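Local coordinates for protein 3-isopropylmalate dehydratase small subunit (Campylobacter jejuni, PDB 3Q3W) that forms the small subunit of isopropylmalate isomerase, which interconverts 2-isopropylmalate and 3-isopropylmalate by way of 2-isopropylmaleate, at residues I27-F32 against F46-Y51; Q31-V36 against R88-W93. One frame throughout, in Å; residues are numbered along the deposited sequence. Where two conformers were deposited one is given.

Contact 1: I27-F32 against F46-Y51; sequences IIPKQF and FHDLRY
His47 meets Phe32 and Pro29 with different parts of its side chain. Its CB points toward segment 27-32, and CG is anti to the backbone N (chi1 176°), next to Phe32 CE2. The His47 and Phe32 side chains cross at about a right angle, and their ring planes meet at 53°, centroids 5.3 Å apart. Neither a stack nor an edge-to-face pair results. Phe32 CE2 comes over one face of the imidazole and lies 3.7 Å from His47 CD2. The amide NE2 of Gln31 also lies over an imidazole face, more loosely, 4.2 Å from His47 CE1. Gln31 also folds back on its neighbour: its CG rests over the centre of one face of the Phe32 ring. Pro29 packs at about a right angle to the His47 side chain, its CG 3.7 Å from His47 CB. The same CG touches the carboxylate of Asp48, and these two side chains slide past each other in opposite directions. The two segments flank a long loop of the aconitase C-terminal (swivel) domain, and the short helix 47-50 follows it. Phe46 is the N-cap residue of that helix. Its backbone N donates to Ile27 O at 2.9 Å, from above the carbonyl plane. This ties the end of helix 24-27 to the start of helix 47-50. Beside this bond the Ile27 and Phe46 side chains run side by side in the same direction, with Ile27 CG1 4.1 Å from Phe46 CE1. The imidazole has a further restraint. His47 ND1 donates to Asp48 OD1 at 2.7 Å. The oxygen lies nearly in the imidazole plane. The nitrogen comes from the anti side of the carboxylate, tilted out of its plane. The bond limits ring rotation. His44 stacks on Phe32, and Glu56 touches both Phe32 and His47.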
loop_
_atom_site.group_PDB
_atom_site.type_symbol
_atom_site.label_atom_id
_atom_site.label_comp_id
_atom_site.label_asym_id
_atom_site.label_seq_id
_atom_site.Cartn_x
_atom_site.Cartn_y
_atom_site.Cartn_z
ATOM N N ILE A 27 -5.916 7.959 -4.457
ATOM C CA ILE A 27 -4.508 7.543 -4.526
ATOM C C ILE A 27 -3.666 8.607 -5.267
ATOM O O ILE A 27 -2.634 9.024 -4.788
ATOM C CB ILE A 27 -4.331 6.129 -5.159
ATOM C CG1 ILE A 27 -5.013 5.065 -4.284
ATOM C CG2 ILE A 27 -2.824 5.735 -5.241
ATOM C CD1 ILE A 27 -5.234 3.709 -4.967
ATOM N N ILE A 28 -4.144 9.062 -6.426
ATOM C CA ILE A 28 -3.427 10.076 -7.183
ATOM C C ILE A 28 -4.386 10.724 -8.152
ATOM O O ILE A 28 -4.922 10.051 -9.047
ATOM C CB ILE A 28 -2.157 9.500 -7.947
ATOM C CG1 ILE A 28 -1.453 10.612 -8.740
ATOM C CG2 ILE A 28 -2.502 8.235 -8.767
ATOM C CD1 ILE A 28 0.030 10.335 -9.088
ATOM N N PRO A 29 -4.601 12.020 -7.966
ATOM C CA PRO A 29 -5.566 12.741 -8.744
ATOM C C PRO A 29 -5.123 12.928 -10.215
ATOM O O PRO A 29 -3.941 12.783 -10.541
ATOM C CB PRO A 29 -5.645 14.085 -8.020
ATOM C CG PRO A 29 -5.159 13.842 -6.698
ATOM C CD PRO A 29 -4.145 12.807 -6.807
ATOM N N LYS A 30 -6.091 13.260 -11.050
ATOM C CA LYS A 30 -5.945 13.272 -12.502
ATOM C C LYS A 30 -4.970 14.325 -13.012
ATOM O O LYS A 30 -4.382 14.127 -14.056
ATOM C CB LYS A 30 -7.288 13.500 -13.192
ATOM C CG LYS A 30 -8.326 12.405 -12.997
ATOM C CD LYS A 30 -9.668 12.915 -13.553
ATOM C CE LYS A 30 -10.741 11.821 -13.718
ATOM N NZ LYS A 30 -10.256 10.646 -14.482
ATOM N N GLN A 31 -4.828 15.442 -12.307
ATOM C CA GLN A 31 -3.865 16.490 -12.685
ATOM C C GLN A 31 -2.351 16.091 -12.678
ATOM O O GLN A 31 -1.522 16.770 -13.280
ATOM C CB GLN A 31 -4.069 17.774 -11.843
ATOM C CG GLN A 31 -3.800 17.687 -10.363
ATOM C CD GLN A 31 -5.035 17.374 -9.527
ATOM O OE1 GLN A 31 -5.903 16.653 -9.977
ATOM N NE2 GLN A 31 -5.095 17.886 -8.295
ATOM N N PHE A 32 -2.030 14.958 -12.082
ATOM C CA PHE A 32 -0.629 14.488 -11.994
ATOM C C PHE A 32 -0.293 13.299 -12.878
ATOM O O PHE A 32 0.757 12.677 -12.701
ATOM C CB PHE A 32 -0.350 14.072 -10.554
ATOM C CG PHE A 32 -0.589 15.183 -9.560
ATOM C CD1 PHE A 32 0.122 16.351 -9.629
ATOM C CD2 PHE A 32 -1.562 15.072 -8.598
ATOM C CE1 PHE A 32 -0.119 17.401 -8.698
ATOM C CE2 PHE A 32 -1.800 16.107 -7.689
ATOM C CZ PHE A 32 -1.101 17.252 -7.744
ATOM N N PHE A 46 -2.060 10.244 -2.247
ATOM C CA PHE A 46 -3.127 10.614 -1.327
ATOM C C PHE A 46 -3.359 12.117 -1.210
ATOM O O PHE A 46 -3.823 12.619 -0.188
ATOM C CB PHE A 46 -2.920 9.939 0.055
ATOM C CG PHE A 46 -3.082 8.462 0.026
ATOM C CD1 PHE A 46 -4.240 7.896 -0.454
ATOM C CD2 PHE A 46 -2.095 7.626 0.525
ATOM C CE1 PHE A 46 -4.413 6.480 -0.481
ATOM C CE2 PHE A 46 -2.258 6.247 0.498
ATOM C CZ PHE A 46 -3.443 5.681 0.015
ATOM N N HIS A 47 -3.122 12.815 -2.303
ATOM C CA HIS A 47 -3.123 14.279 -2.322
ATOM C C HIS A 47 -4.278 14.948 -1.584
ATOM O O HIS A 47 -4.056 15.842 -0.765
ATOM C CB HIS A 47 -3.131 14.736 -3.780
ATOM C CG HIS A 47 -3.221 16.203 -3.955
ATOM N ND1 HIS A 47 -4.419 16.884 -3.967
ATOM C CD2 HIS A 47 -2.256 17.135 -4.127
ATOM C CE1 HIS A 47 -4.190 18.166 -4.191
ATOM N NE2 HIS A 47 -2.890 18.344 -4.299
ATOM N N ASP A 48 -5.502 14.522 -1.888
ATOM C CA ASP A 48 -6.700 15.192 -1.389
ATOM C C ASP A 48 -6.941 14.892 0.084
ATOM O O ASP A 48 -7.507 15.717 0.817
ATOM C CB ASP A 48 -7.912 14.774 -2.198
ATOM C CG ASP A 48 -7.749 15.082 -3.688
ATOM O OD1 ASP A 48 -6.994 16.017 -4.058
ATOM O OD2 ASP A 48 -8.366 14.361 -4.478
ATOM N N LEU A 49 -6.469 13.733 0.526
ATOM C CA LEU A 49 -6.444 13.421 1.977
ATOM C C LEU A 49 -5.226 14.036 2.731
ATOM O O LEU A 49 -5.263 14.240 3.975
ATOM C CB LEU A 49 -6.431 11.894 2.140
ATOM C CG LEU A 49 -7.579 11.162 1.429
ATOM C CD1 LEU A 49 -7.242 9.665 1.232
ATOM C CD2 LEU A 49 -8.882 11.318 2.190
ATOM N N ARG A 50 -4.141 14.321 2.006
ATOM C CA ARG A 50 -2.823 14.569 2.621
ATOM C C ARG A 50 -2.486 16.017 2.814
ATOM O O ARG A 50 -1.831 16.357 3.760
ATOM C CB ARG A 50 -1.743 13.827 1.834
ATOM C CG ARG A 50 -0.255 14.101 2.095
ATOM C CD ARG A 50 0.511 13.286 1.073
ATOM N NE ARG A 50 1.949 13.402 1.209
ATOM C CZ ARG A 50 2.837 12.835 0.395
ATOM N NH1 ARG A 50 2.419 12.097 -0.642
ATOM N NH2 ARG A 50 4.140 12.985 0.625
ATOM N N TYR A 51 -3.012 16.878 1.970
ATOM C CA TYR A 51 -2.677 18.291 1.958
ATOM C C TYR A 51 -3.940 19.119 2.173
ATOM O O TYR A 51 -4.995 18.793 1.656
ATOM C CB TYR A 51 -2.070 18.674 0.569
ATOM C CG TYR A 51 -0.816 17.929 0.216
ATOM C CD1 TYR A 51 0.342 18.112 0.951
ATOM C CD2 TYR A 51 -0.766 17.067 -0.877
ATOM C CE1 TYR A 51 1.478 17.429 0.650
ATOM C CE2 TYR A 51 0.377 16.376 -1.166
ATOM C CZ TYR A 51 1.500 16.573 -0.400
ATOM O OH TYR A 51 2.689 15.916 -0.697
#

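Contact 2: Q31-V36 against R88-W93; sequences QFLLAV and REHAPW
His90 donates the one hydrogen bond between the segments. Its NE2 reaches Leu34 O at 2.6 Å, and the N-H...O angle is 168°. The oxygen lies in the imidazole plane, while the nitrogen sits above the plane of the carbonyl. Given this bond, NE2 carries the proton.

The ring faces make the next set of contacts. Leu33 CA lies over one face of the His90 ring, 3.8 Å from its centroid, in a CH-pi contact. Trp93 CZ3 lies over the centre of the opposite face. The imidazole is thus held between the loop backbone and the indole, and Phe41 adds an edge-to-face contact.

The two branches of Leu33 make the van der Waals contacts. CD2 meets His90 CB at 3.5 Å. CD1 lies over one face of the Arg88 guanidinium, toward its rim, 3.8 Å from NE. The arginine chain bends at chi3 (-70°), which sets NE beside Leu33 CD1. Farther out, NH1 forms a salt bridge with Asp25.

Leu33 is the centre of an inverse gamma turn, with a weak bond from Leu34 N to Phe32 O. This turn is held against the N-terminal part of helix 90-98 in the aconitase C-terminal (swivel) domain.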
loop_
_atom_site.group_PDB
_atom_site.type_symbol
_atom_site.label_atom_id
_atom_site.label_comp_id
_atom_site.label_asym_id
_atom_site.label_seq_id
_atom_site.Cartn_x
_atom_site.Cartn_y
_atom_site.Cartn_z
ATOM N N GLN A 31 -4.828 15.442 -12.307
ATOM C CA GLN A 31 -3.865 16.490 -12.685
ATOM C C GLN A 31 -2.351 16.091 -12.678
ATOM O O GLN A 31 -1.522 16.770 -13.280
ATOM C CB GLN A 31 -4.069 17.774 -11.843
ATOM C CG GLN A 31 -3.800 17.687 -10.363
ATOM C CD GLN A 31 -5.035 17.374 -9.527
ATOM O OE1 GLN A 31 -5.903 16.653 -9.977
ATOM N NE2 GLN A 31 -5.095 17.886 -8.295
ATOM N N PHE A 32 -2.030 14.958 -12.082
ATOM C CA PHE A 32 -0.629 14.488 -11.994
ATOM C C PHE A 32 -0.293 13.299 -12.878
ATOM O O PHE A 32 0.757 12.677 -12.701
ATOM C CB PHE A 32 -0.350 14.072 -10.554
ATOM C CG PHE A 32 -0.589 15.183 -9.560
ATOM C CD1 PHE A 32 0.122 16.351 -9.629
ATOM C CD2 PHE A 32 -1.562 15.072 -8.598
ATOM C CE1 PHE A 32 -0.119 17.401 -8.698
ATOM C CE2 PHE A 32 -1.800 16.107 -7.689
ATOM C CZ PHE A 32 -1.101 17.252 -7.744
ATOM N N LEU A 33 -1.189 12.892 -13.752
ATOM C CA LEU A 33 -1.015 11.630 -14.476
ATOM C C LEU A 33 -0.193 11.798 -15.744
ATOM O O LEU A 33 -0.573 11.419 -16.866
ATOM C CB LEU A 33 -2.362 10.977 -14.752
ATOM C CG LEU A 33 -3.317 10.796 -13.589
ATOM C CD1 LEU A 33 -4.567 10.091 -14.142
ATOM C CD2 LEU A 33 -2.616 9.984 -12.458
ATOM N N LEU A 34 0.967 12.388 -15.531
ATOM C CA LEU A 34 1.898 12.672 -16.588
ATOM C C LEU A 34 2.394 11.353 -17.184
ATOM O O LEU A 34 2.634 10.365 -16.463
ATOM C CB LEU A 34 3.026 13.542 -16.058
ATOM C CG LEU A 34 2.666 15.010 -15.786
ATOM C CD1 LEU A 34 3.775 15.667 -15.048
ATOM C CD2 LEU A 34 2.437 15.741 -17.069
ATOM N N ALA A 35 2.445 11.341 -18.514
ATOM C CA ALA A 35 2.736 10.130 -19.259
ATOM C C ALA A 35 4.191 9.768 -19.066
ATOM O O ALA A 35 4.558 8.584 -19.077
ATOM C CB ALA A 35 2.417 10.330 -20.748
ATOM N N VAL A 36 5.010 10.814 -18.929
ATOM C CA VAL A 36 6.455 10.726 -18.708
ATOM C C VAL A 36 6.778 11.745 -17.632
ATOM O O VAL A 36 6.443 12.936 -17.775
ATOM C CB VAL A 36 7.366 11.072 -20.002
ATOM C CG1 VAL A 36 7.211 10.028 -21.138
ATOM C CG2 VAL A 36 7.148 12.522 -20.537
ATOM N N ARG A 88 -5.475 2.653 -13.726
ATOM C CA ARG A 88 -4.671 3.846 -13.507
ATOM C C ARG A 88 -3.324 3.329 -13.073
ATOM O O ARG A 88 -3.090 3.050 -11.886
ATOM C CB ARG A 88 -5.281 4.753 -12.428
ATOM C CG ARG A 88 -4.623 6.103 -12.403
ATOM C CD ARG A 88 -5.356 7.110 -11.631
ATOM N NE ARG A 88 -6.608 7.538 -12.264
ATOM C CZ ARG A 88 -7.392 8.477 -11.755
ATOM N NH1 ARG A 88 -7.046 9.109 -10.598
ATOM N NH2 ARG A 88 -8.523 8.791 -12.383
ATOM N N GLU A 89 -2.427 3.174 -14.028
ATOM C CA GLU A 89 -1.085 2.681 -13.728
ATOM C C GLU A 89 -0.360 3.560 -12.712
ATOM O O GLU A 89 0.386 3.064 -11.890
ATOM C CB GLU A 89 -0.248 2.536 -14.997
ATOM C CG GLU A 89 0.099 3.864 -15.688
ATOM C CD GLU A 89 0.189 3.740 -17.221
ATOM O OE1 GLU A 89 -0.213 4.693 -17.905
ATOM O OE2 GLU A 89 0.641 2.685 -17.723
ATOM N N HIS A 90 -0.622 4.862 -12.751
ATOM C CA HIS A 90 -0.041 5.805 -11.797
ATOM C C HIS A 90 -0.378 5.533 -10.307
ATOM O O HIS A 90 0.383 5.974 -9.440
ATOM C CB HIS A 90 -0.480 7.229 -12.114
ATOM C CG HIS A 90 0.096 7.773 -13.382
ATOM N ND1 HIS A 90 -0.407 7.444 -14.616
ATOM C CD2 HIS A 90 1.090 8.663 -13.607
ATOM C CE1 HIS A 90 0.272 8.079 -15.550
ATOM N NE2 HIS A 90 1.164 8.849 -14.964
ATOM N N ALA A 91 -1.493 4.861 -10.017
ATOM C CA ALA A 91 -1.865 4.614 -8.636
ATOM C C ALA A 91 -0.832 3.705 -7.990
ATOM O O ALA A 91 -0.194 4.100 -7.027
ATOM C CB ALA A 91 -3.330 4.050 -8.521
ATOM N N PRO A 92 -0.580 2.507 -8.556
ATOM C CA PRO A 92 0.602 1.761 -8.025
ATOM C C PRO A 92 1.934 2.524 -8.058
ATOM O O PRO A 92 2.703 2.469 -7.107
ATOM C CB PRO A 92 0.686 0.515 -8.918
ATOM C CG PRO A 92 -0.660 0.355 -9.442
ATOM C CD PRO A 92 -1.266 1.740 -9.590
ATOM N N TRP A 93 2.210 3.252 -9.110
ATOM C CA TRP A 93 3.426 4.063 -9.148
ATOM C C TRP A 93 3.567 5.070 -7.978
ATOM O O TRP A 93 4.641 5.204 -7.405
ATOM C CB TRP A 93 3.481 4.833 -10.428
ATOM C CG TRP A 93 3.517 3.998 -11.680
ATOM C CD1 TRP A 93 3.601 2.632 -11.780
ATOM C CD2 TRP A 93 3.508 4.498 -13.013
ATOM N NE1 TRP A 93 3.648 2.261 -13.122
ATOM C CE2 TRP A 93 3.601 3.390 -13.885
ATOM C CE3 TRP A 93 3.446 5.797 -13.568
ATOM C CZ2 TRP A 93 3.581 3.529 -15.284
ATOM C CZ3 TRP A 93 3.442 5.928 -14.967
ATOM C CH2 TRP A 93 3.527 4.800 -15.792
#

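Overall arrangement
Contacts 1 and 2 start from the same run of chain after helix 24-27 and share Gln31 and Phe32. Their centres are about 11 Å apart, on the same side of the chain's centre. Contact 1 joins this run to helix 47-50, and contact 2 joins it to helix 90-98. Arg88 links them directly: its NH1 lies 2.8 Å from Ile28 O, a weak hydrogen bond. Its NH2 is 3.3 Å from Lys30 NZ, two like charges whose repulsion the Asp25 salt bridge probably offsets. Apolar packing adds to the join, with Ile28 CG2 3.7 Å from Ala91 CA. Neither contact includes a bound ligand, and their relation to the active site stays open.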